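Local coordinates for glyoxalase family protein (Listeria monocytogenes, PDB 2P7O) that catalyses the manganese-dependent hydration of fosfomycin, thereby conferring resistance to this antibiotic, at the interface of chains A and B. Coordinates in Å, arbitrary orientation; residue numbers count along the deposited sequence, not the author numbering. Chains: chain A/B, Glyoxalase family protein.

Contact 1: the interface of chains A and B. Residues chain A 67-71, 118, 126; chain B 7-10.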
ATOM      1  N   TYR A  67      -6.995  -1.000  -9.652  1.00 25.82           N
ATOM      2  CA  TYR A  67      -5.648  -1.465  -9.987  1.00 23.32           C
ATOM      3  C   TYR A  67      -4.577  -0.926  -9.048  1.00 21.02           C
ATOM      4  O   TYR A  67      -3.385  -1.207  -9.272  1.00 19.97           O
ATOM      5  CB  TYR A  67      -5.377  -1.017 -11.428  1.00 27.19           C
ATOM      6  CG  TYR A  67      -6.418  -1.575 -12.379  1.00 32.18           C
ATOM      7  CD1 TYR A  67      -6.490  -2.942 -12.567  1.00 33.41           C
ATOM      8  CD2 TYR A  67      -7.289  -0.794 -13.123  1.00 37.64           C
ATOM      9  CE1 TYR A  67      -7.386  -3.560 -13.418  1.00 32.21           C
ATOM     10  CE2 TYR A  67      -8.185  -1.381 -13.998  1.00 36.26           C
ATOM     11  CZ  TYR A  67      -8.242  -2.751 -14.143  1.00 37.02           C
ATOM     12  OH  TYR A  67      -9.137  -3.340 -15.020  1.00 46.63           O
ATOM     13  N   ASN A  68      -4.940  -0.238  -7.980  1.00 18.74           N
ATOM     14  CA  ASN A  68      -4.015   0.084  -6.860  1.00 17.12           C
ATOM     15  C   ASN A  68      -3.508  -1.257  -6.316  1.00 16.77           C
ATOM     16  O   ASN A  68      -4.334  -2.117  -6.015  1.00 16.68           O
ATOM     17  CB  ASN A  68      -4.818   0.825  -5.766  1.00 20.98           C
ATOM     18  CG  ASN A  68      -5.286   2.157  -6.297  1.00 21.69           C
ATOM     19  OD1 ASN A  68      -4.506   3.110  -6.381  1.00 22.76           O
ATOM     20  ND2 ASN A  68      -6.495   2.319  -6.816  1.00 20.60           N
ATOM     21  N   HIS A  69      -2.207  -1.488  -6.142  1.00 16.92           N
ATOM     22  CA  HIS A  69      -1.811  -2.781  -5.602  1.00 15.08           C
ATOM     23  C   HIS A  69      -0.468  -2.663  -4.882  1.00 16.63           C
ATOM     24  O   HIS A  69       0.396  -1.829  -5.227  1.00 20.60           O
ATOM     25  CB  HIS A  69      -1.650  -3.840  -6.687  1.00 15.09           C
ATOM     26  CG  HIS A  69      -0.682  -3.561  -7.804  1.00 14.73           C
ATOM     27  ND1 HIS A  69      -1.021  -2.801  -8.907  1.00 15.68           N
ATOM     28  CD2 HIS A  69       0.595  -3.959  -8.024  1.00 16.48           C
ATOM     29  CE1 HIS A  69       0.037  -2.741  -9.749  1.00 15.64           C
ATOM     30  NE2 HIS A  69       1.029  -3.442  -9.219  1.00 17.27           N
ATOM     31  N   ILE A  70      -0.302  -3.643  -4.001  1.00 17.09           N
ATOM     32  CA  ILE A  70       0.980  -3.816  -3.266  1.00 15.46           C
ATOM     33  C   ILE A  70       1.652  -5.017  -3.915  1.00 15.21           C
ATOM     34  O   ILE A  70       1.006  -6.046  -4.082  1.00 18.94           O
ATOM     35  CB  ILE A  70       0.706  -4.090  -1.789  1.00 15.00           C
ATOM     36  CG1 ILE A  70      -0.068  -2.935  -1.121  1.00 18.69           C
ATOM     37  CG2 ILE A  70       2.017  -4.381  -1.050  1.00 25.17           C
ATOM     38  CD1 ILE A  70      -0.677  -3.338   0.226  1.00 16.73           C
ATOM     39  N   ALA A  71       2.916  -4.892  -4.228  1.00 16.53           N
ATOM     40  CA  ALA A  71       3.638  -5.986  -4.921  1.00 16.25           C
ATOM     41  C   ALA A  71       4.787  -6.434  -4.012  1.00 16.45           C
ATOM     42  O   ALA A  71       5.596  -5.596  -3.548  1.00 19.69           O
ATOM     43  CB  ALA A  71       4.184  -5.432  -6.242  1.00 20.61           C
ATOM     44  N   GLU A 118       0.247  -8.385  -5.827  1.00 17.13           N
ATOM     45  CA  GLU A 118       1.103  -8.900  -6.880  1.00 16.48           C
ATOM     46  C   GLU A 118       2.307  -9.568  -6.208  1.00 17.28           C
ATOM     47  O   GLU A 118       2.898  -9.040  -5.279  1.00 16.92           O
ATOM     48  CB  GLU A 118       1.515  -7.764  -7.814  1.00 17.42           C
ATOM     49  CG  GLU A 118       2.525  -8.111  -8.902  1.00 18.85           C
ATOM     50  CD  GLU A 118       3.010  -6.942  -9.737  1.00 17.82           C
ATOM     51  OE1 GLU A 118       2.672  -5.775  -9.380  1.00 15.21           O
ATOM     52  OE2 GLU A 118       3.733  -7.193 -10.739  1.00 17.51           O
ATOM     53  N   GLU A 126       5.991  -1.947 -13.984  1.00 15.94           N
ATOM     54  CA  GLU A 126       4.585  -2.234 -13.701  1.00 17.16           C
ATOM     55  C   GLU A 126       4.055  -3.047 -14.882  1.00 20.62           C
ATOM     56  O   GLU A 126       4.199  -2.640 -16.036  1.00 22.44           O
ATOM     57  CB  GLU A 126       3.891  -0.870 -13.609  1.00 16.18           C
ATOM     58  CG  GLU A 126       2.396  -0.950 -13.310  1.00 17.72           C
ATOM     59  CD  GLU A 126       2.121  -2.061 -12.293  1.00 17.00           C
ATOM     60  OE1 GLU A 126       2.711  -2.009 -11.215  1.00 16.46           O
ATOM     61  OE2 GLU A 126       1.296  -2.990 -12.553  1.00 19.78           O
TER
ATOM     62  N   HIS B   7       7.213  -3.065  -4.930  1.00 17.05           N
ATOM     63  CA  HIS B   7       6.759  -1.681  -5.190  1.00 16.66           C
ATOM     64  C   HIS B   7       5.301  -1.575  -4.772  1.00 15.33           C
ATOM     65  O   HIS B   7       4.648  -2.586  -4.485  1.00 15.89           O
ATOM     66  CB  HIS B   7       6.896  -1.389  -6.686  1.00 16.44           C
ATOM     67  CG  HIS B   7       6.112  -2.293  -7.585  1.00 16.98           C
ATOM     68  ND1 HIS B   7       6.587  -3.510  -8.021  1.00 16.11           N
ATOM     69  CD2 HIS B   7       4.884  -2.124  -8.158  1.00 17.52           C
ATOM     70  CE1 HIS B   7       5.678  -4.067  -8.831  1.00 16.81           C
ATOM     71  NE2 HIS B   7       4.635  -3.242  -8.924  1.00 16.52           N
ATOM     72  N   ILE B   8       4.811  -0.345  -4.682  1.00 17.29           N
ATOM     73  CA  ILE B   8       3.363  -0.120  -4.597  1.00 17.84           C
ATOM     74  C   ILE B   8       2.945   0.651  -5.834  1.00 17.77           C
ATOM     75  O   ILE B   8       3.714   1.581  -6.192  1.00 18.59           O
ATOM     76  CB  ILE B   8       3.078   0.687  -3.314  1.00 18.06           C
ATOM     77  CG1 ILE B   8       3.441  -0.229  -2.112  1.00 17.90           C
ATOM     78  CG2 ILE B   8       1.645   1.142  -3.289  1.00 19.82           C
ATOM     79  CD1 ILE B   8       3.442   0.584  -0.793  1.00 21.77           C
ATOM     80  N   THR B   9       1.796   0.295  -6.385  1.00 15.40           N
ATOM     81  CA  THR B   9       1.322   1.092  -7.496  1.00 14.11           C
ATOM     82  C   THR B   9      -0.037   1.732  -7.143  1.00 16.81           C
ATOM     83  O   THR B   9      -0.946   1.018  -6.664  1.00 17.45           O
ATOM     84  CB  THR B   9       1.106   0.238  -8.743  1.00 16.33           C
ATOM     85  OG1 THR B   9       2.395  -0.153  -9.199  1.00 17.17           O
ATOM     86  CG2 THR B   9       0.415   1.059  -9.819  1.00 17.15           C
ATOM     87  N   LEU B  10      -0.181   2.996  -7.496  1.00 17.56           N
ATOM     88  CA  LEU B  10      -1.416   3.755  -7.277  1.00 16.85           C
ATOM     89  C   LEU B  10      -1.907   4.343  -8.604  1.00 15.52           C
ATOM     90  O   LEU B  10      -1.089   4.789  -9.401  1.00 19.04           O
ATOM     91  CB  LEU B  10      -1.288   4.870  -6.242  1.00 16.96           C
ATOM     92  CG  LEU B  10      -0.497   4.455  -4.985  1.00 21.19           C
ATOM     93  CD1 LEU B  10       0.133   5.664  -4.310  1.00 33.05           C
ATOM     94  CD2 LEU B  10      -1.365   3.656  -4.033  1.00 26.46           C
TER

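Contact 2: the interface of chains A and B. Residues chain A 26, 49, 72, 74, 82, 119; chain B 1-2.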
ATOM      1  N   PHE A  26       1.645 -15.467   1.986  1.00 20.06           N
ATOM      2  CA  PHE A  26       2.866 -14.686   2.179  1.00 20.76           C
ATOM      3  C   PHE A  26       3.684 -15.192   3.356  1.00 21.65           C
ATOM      4  O   PHE A  26       4.697 -14.549   3.694  1.00 22.08           O
ATOM      5  CB  PHE A  26       2.491 -13.228   2.515  1.00 19.46           C
ATOM      6  CG  PHE A  26       1.719 -12.496   1.438  1.00 17.25           C
ATOM      7  CD1 PHE A  26       0.389 -12.170   1.552  1.00 22.68           C
ATOM      8  CD2 PHE A  26       2.351 -12.140   0.274  1.00 23.50           C
ATOM      9  CE1 PHE A  26      -0.347 -11.614   0.510  1.00 26.98           C
ATOM     10  CE2 PHE A  26       1.640 -11.542  -0.739  1.00 22.48           C
ATOM     11  CZ  PHE A  26       0.308 -11.225  -0.635  1.00 17.83           C
ATOM     12  N   ILE A  49       5.740  -9.117   7.114  1.00 21.32           N
ATOM     13  CA  ILE A  49       6.006  -9.762   5.830  1.00 20.13           C
ATOM     14  C   ILE A  49       7.286  -9.135   5.251  1.00 20.43           C
ATOM     15  O   ILE A  49       7.258  -8.010   4.744  1.00 23.20           O
ATOM     16  CB  ILE A  49       4.821  -9.532   4.878  1.00 18.50           C
ATOM     17  CG1 ILE A  49       3.462  -9.935   5.477  1.00 19.55           C
ATOM     18  CG2 ILE A  49       5.058 -10.283   3.555  1.00 22.34           C
ATOM     19  CD1 ILE A  49       2.339  -9.672   4.501  1.00 21.96           C
ATOM     20  N   PHE A  72       4.924  -7.719  -3.740  1.00 17.68           N
ATOM     21  CA  PHE A  72       6.064  -8.267  -3.029  1.00 17.09           C
ATOM     22  C   PHE A  72       7.003  -8.989  -4.005  1.00 17.38           C
ATOM     23  O   PHE A  72       6.536  -9.513  -5.004  1.00 18.36           O
ATOM     24  CB  PHE A  72       5.604  -9.323  -1.993  1.00 18.83           C
ATOM     25  CG  PHE A  72       4.941  -8.627  -0.798  1.00 21.77           C
ATOM     26  CD1 PHE A  72       3.565  -8.557  -0.693  1.00 30.27           C
ATOM     27  CD2 PHE A  72       5.723  -8.125   0.228  1.00 21.15           C
ATOM     28  CE1 PHE A  72       3.007  -7.980   0.443  1.00 34.84           C
ATOM     29  CE2 PHE A  72       5.176  -7.446   1.297  1.00 23.01           C
ATOM     30  CZ  PHE A  72       3.795  -7.401   1.427  1.00 26.51           C
ATOM     31  N   ILE A  74       9.468 -11.880  -5.281  1.00 21.02           N
ATOM     32  CA  ILE A  74       9.799 -13.316  -5.162  1.00 18.16           C
ATOM     33  C   ILE A  74      10.779 -13.645  -6.280  1.00 20.45           C
ATOM     34  O   ILE A  74      11.049 -12.818  -7.178  1.00 21.94           O
ATOM     35  CB  ILE A  74       8.589 -14.268  -5.268  1.00 16.03           C
ATOM     36  CG1 ILE A  74       7.787 -14.012  -6.568  1.00 15.84           C
ATOM     37  CG2 ILE A  74       7.669 -14.034  -4.066  1.00 16.49           C
ATOM     38  CD1 ILE A  74       6.773 -15.110  -6.854  1.00 16.43           C
ATOM     39  N   TYR A  82       4.120 -20.486  -5.979  1.00 23.04           N
ATOM     40  CA  TYR A  82       3.189 -19.509  -5.386  1.00 20.30           C
ATOM     41  C   TYR A  82       1.868 -19.535  -6.133  1.00 17.94           C
ATOM     42  O   TYR A  82       0.808 -19.320  -5.566  1.00 20.21           O
ATOM     43  CB  TYR A  82       3.808 -18.091  -5.388  1.00 19.10           C
ATOM     44  CG  TYR A  82       4.691 -17.828  -4.184  1.00 17.57           C
ATOM     45  CD1 TYR A  82       6.076 -17.868  -4.260  1.00 19.68           C
ATOM     46  CD2 TYR A  82       4.178 -17.453  -2.945  1.00 17.73           C
ATOM     47  CE1 TYR A  82       6.903 -17.611  -3.192  1.00 20.22           C
ATOM     48  CE2 TYR A  82       4.977 -17.204  -1.868  1.00 21.24           C
ATOM     49  CZ  TYR A  82       6.343 -17.272  -1.983  1.00 20.75           C
ATOM     50  OH  TYR A  82       7.154 -17.026  -0.874  1.00 23.28           O
ATOM     51  N   LEU A 119       2.669 -10.740  -6.732  1.00 17.34           N
ATOM     52  CA  LEU A 119       3.997 -11.311  -6.511  1.00 17.48           C
ATOM     53  C   LEU A 119       4.841 -11.134  -7.779  1.00 16.14           C
ATOM     54  O   LEU A 119       4.443 -11.538  -8.879  1.00 19.91           O
ATOM     55  CB  LEU A 119       3.767 -12.803  -6.185  1.00 17.74           C
ATOM     56  CG  LEU A 119       3.111 -12.976  -4.801  1.00 17.49           C
ATOM     57  CD1 LEU A 119       2.887 -14.471  -4.582  1.00 20.06           C
ATOM     58  CD2 LEU A 119       3.909 -12.389  -3.654  1.00 18.64           C
TER
ATOM     59  N   MET B   1       9.694 -18.058  -0.642  1.00 29.77           N
ATOM     60  CA  MET B   1       9.608 -17.092   0.467  1.00 36.26           C
ATOM     61  C   MET B   1       9.621 -15.642   0.005  1.00 40.00           C
ATOM     62  O   MET B   1      10.361 -15.262  -0.921  1.00 38.76           O
ATOM     63  CB  MET B   1      10.657 -17.384   1.527  1.00 39.86           C
ATOM     64  N   ILE B   2       8.777 -14.798   0.649  1.00 30.36           N
ATOM     65  CA  ILE B   2       8.754 -13.437   0.171  1.00 27.17           C
ATOM     66  C   ILE B   2      10.092 -12.776   0.465  1.00 24.91           C
ATOM     67  O   ILE B   2      10.672 -12.810   1.554  1.00 26.48           O
ATOM     68  CB  ILE B   2       7.650 -12.576   0.800  1.00 23.95           C
ATOM     69  CG1 ILE B   2       6.241 -13.145   0.679  1.00 26.07           C
ATOM     70  CG2 ILE B   2       7.829 -11.140   0.294  1.00 18.98           C
ATOM     71  CD1 ILE B   2       5.486 -12.951  -0.595  1.00 37.00           C
TER

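Contact 1: the interface of chains A and B
B:His7 and B:Thr9 lie opposite A:Ala71 and A:His69 where strands of the two subunits pair antiparallel at a manganese site. Backbone bonds join the strands: A:His69 N gives to B:Thr9 O (2.9 Å), B:Thr9 N to A:His69 O (2.8 Å) and A:Ala71 N to B:His7 O (2.9 Å). A weaker bond from B:His7 N to A:Ala71 O continues the pairing.

The B:His7 side chain leaves CB with CG between the backbone N and the carbonyl carbon (chi1 59°), which lifts the imidazole over A:Ala71. Its CG and ND1 touch the A:Ala71 methyl, which lies against one ring face toward the rim. CE1 makes the tightest part of this CH-pi contact, 3.3 Å from A:Ala71 CB. CD2, on the opposite flank, faces the carboxylate of A:Glu126. At the tip, NE2 comes 3.2 Å from A:Glu118 OE1 and similarly close to A:Glu126 OE1, with both carboxylates turned steeply against the ring. Such convergence suits atoms sharing a metal rather than a direct bond.

A:His69 adopts the same first rotamer (chi1 57°). B:Thr9 CB covers one face of its ring, while ND1 donates in the ring plane to A:Tyr67 O, a nearly straight bond (168° at the hydrogen) that fixes the ring's rotation and leaves NE2 directed toward the B:His7 tip. The B:Thr9 hydroxyl OG1 donates to A:Glu126 OE1 (2.8 Å) from above the carboxylate plane, a second-shell hold on this metal ligand.

A:His69, A:Glu118 and A:Glu126 bind manganese here, and B:His7 is probably the ligand contributed by the partner. The site lies where strand 69-73 of chain A abuts strand 4-12 of chain B, beside strand 116-120, as expected for the paired halves of a glyoxalase-family dimer.

Contact 2: the interface of chains A and B
B:Ile2 enters chain A on an extended backbone (phi -67°, psi 134°), carrying its side chain among A:Phe26, A:Phe72 and A:Leu119 while the amino terminus remains beside A:Tyr82. Its CG1 branch lies anti to the carbonyl carbon and, by a further turn at chi2 (-81°), sends CD1 toward the edge of the A:Phe26 ring. B:Ile2 CD1 lies in the plane of the A:Phe26 ring, 3.4 Å from A:Phe26 CD2, so the methyl meets the rim of the phenyl group rather than its face. The same methyl presses on A:Leu119 CD2 at 3.5 Å, a tight contact in which the two side chains run at about a right angle.

The other branch, CG2, rests against A:Phe72, 3.7 Å from CB and equally near CD2 of the ring. A:Ile49 and A:Ile74 add looser contacts through their CG2 methyls, the first to CG1 and the second to CD1. The two branches thus divide the apolar surroundings between them, and the side chain is well packed.

The polar contact is made at the chain end. The terminal amino group of B:Met1 donates to the phenol oxygen of A:Tyr82, with B:Met1 N and A:Tyr82 OH 2.8 Å apart, but the oxygen sits beside the N-CA bond of B:Met1, a strained geometry whose detail is doubtful. B:Ile2 N lies 3.1 Å from A:Tyr82 OH, yet its N-H is turned well away, making this a close approach and not a bond. The B:Met1 side chain is modelled only to CB, so its contribution is not seen.

This apolar socket, with a tyrosine at its rim, anchors the amino terminus of one subunit in the other. It probably steadies the start of the chain leading into strand 4-12 and contributes to dimer cohesion.

Contact 1 and contact 2 have C-alpha centres about 14 Å apart and are joined through the same elements. From chain B, the terminal residues of contact 2 lead into strand 4-12, which serves contact 1; from chain A, strands 69-73 and 116-120 supply residues to both. Anchoring the amino terminus may therefore help hold the strand that brings the partner histidine to the metal. The centres of contact 1 and contact 2 lie about 23 and 21 Å, respectively, from A:Glu44, the likely proton acceptor of chain A. Two-fold symmetry repeats both contacts with the chains exchanged.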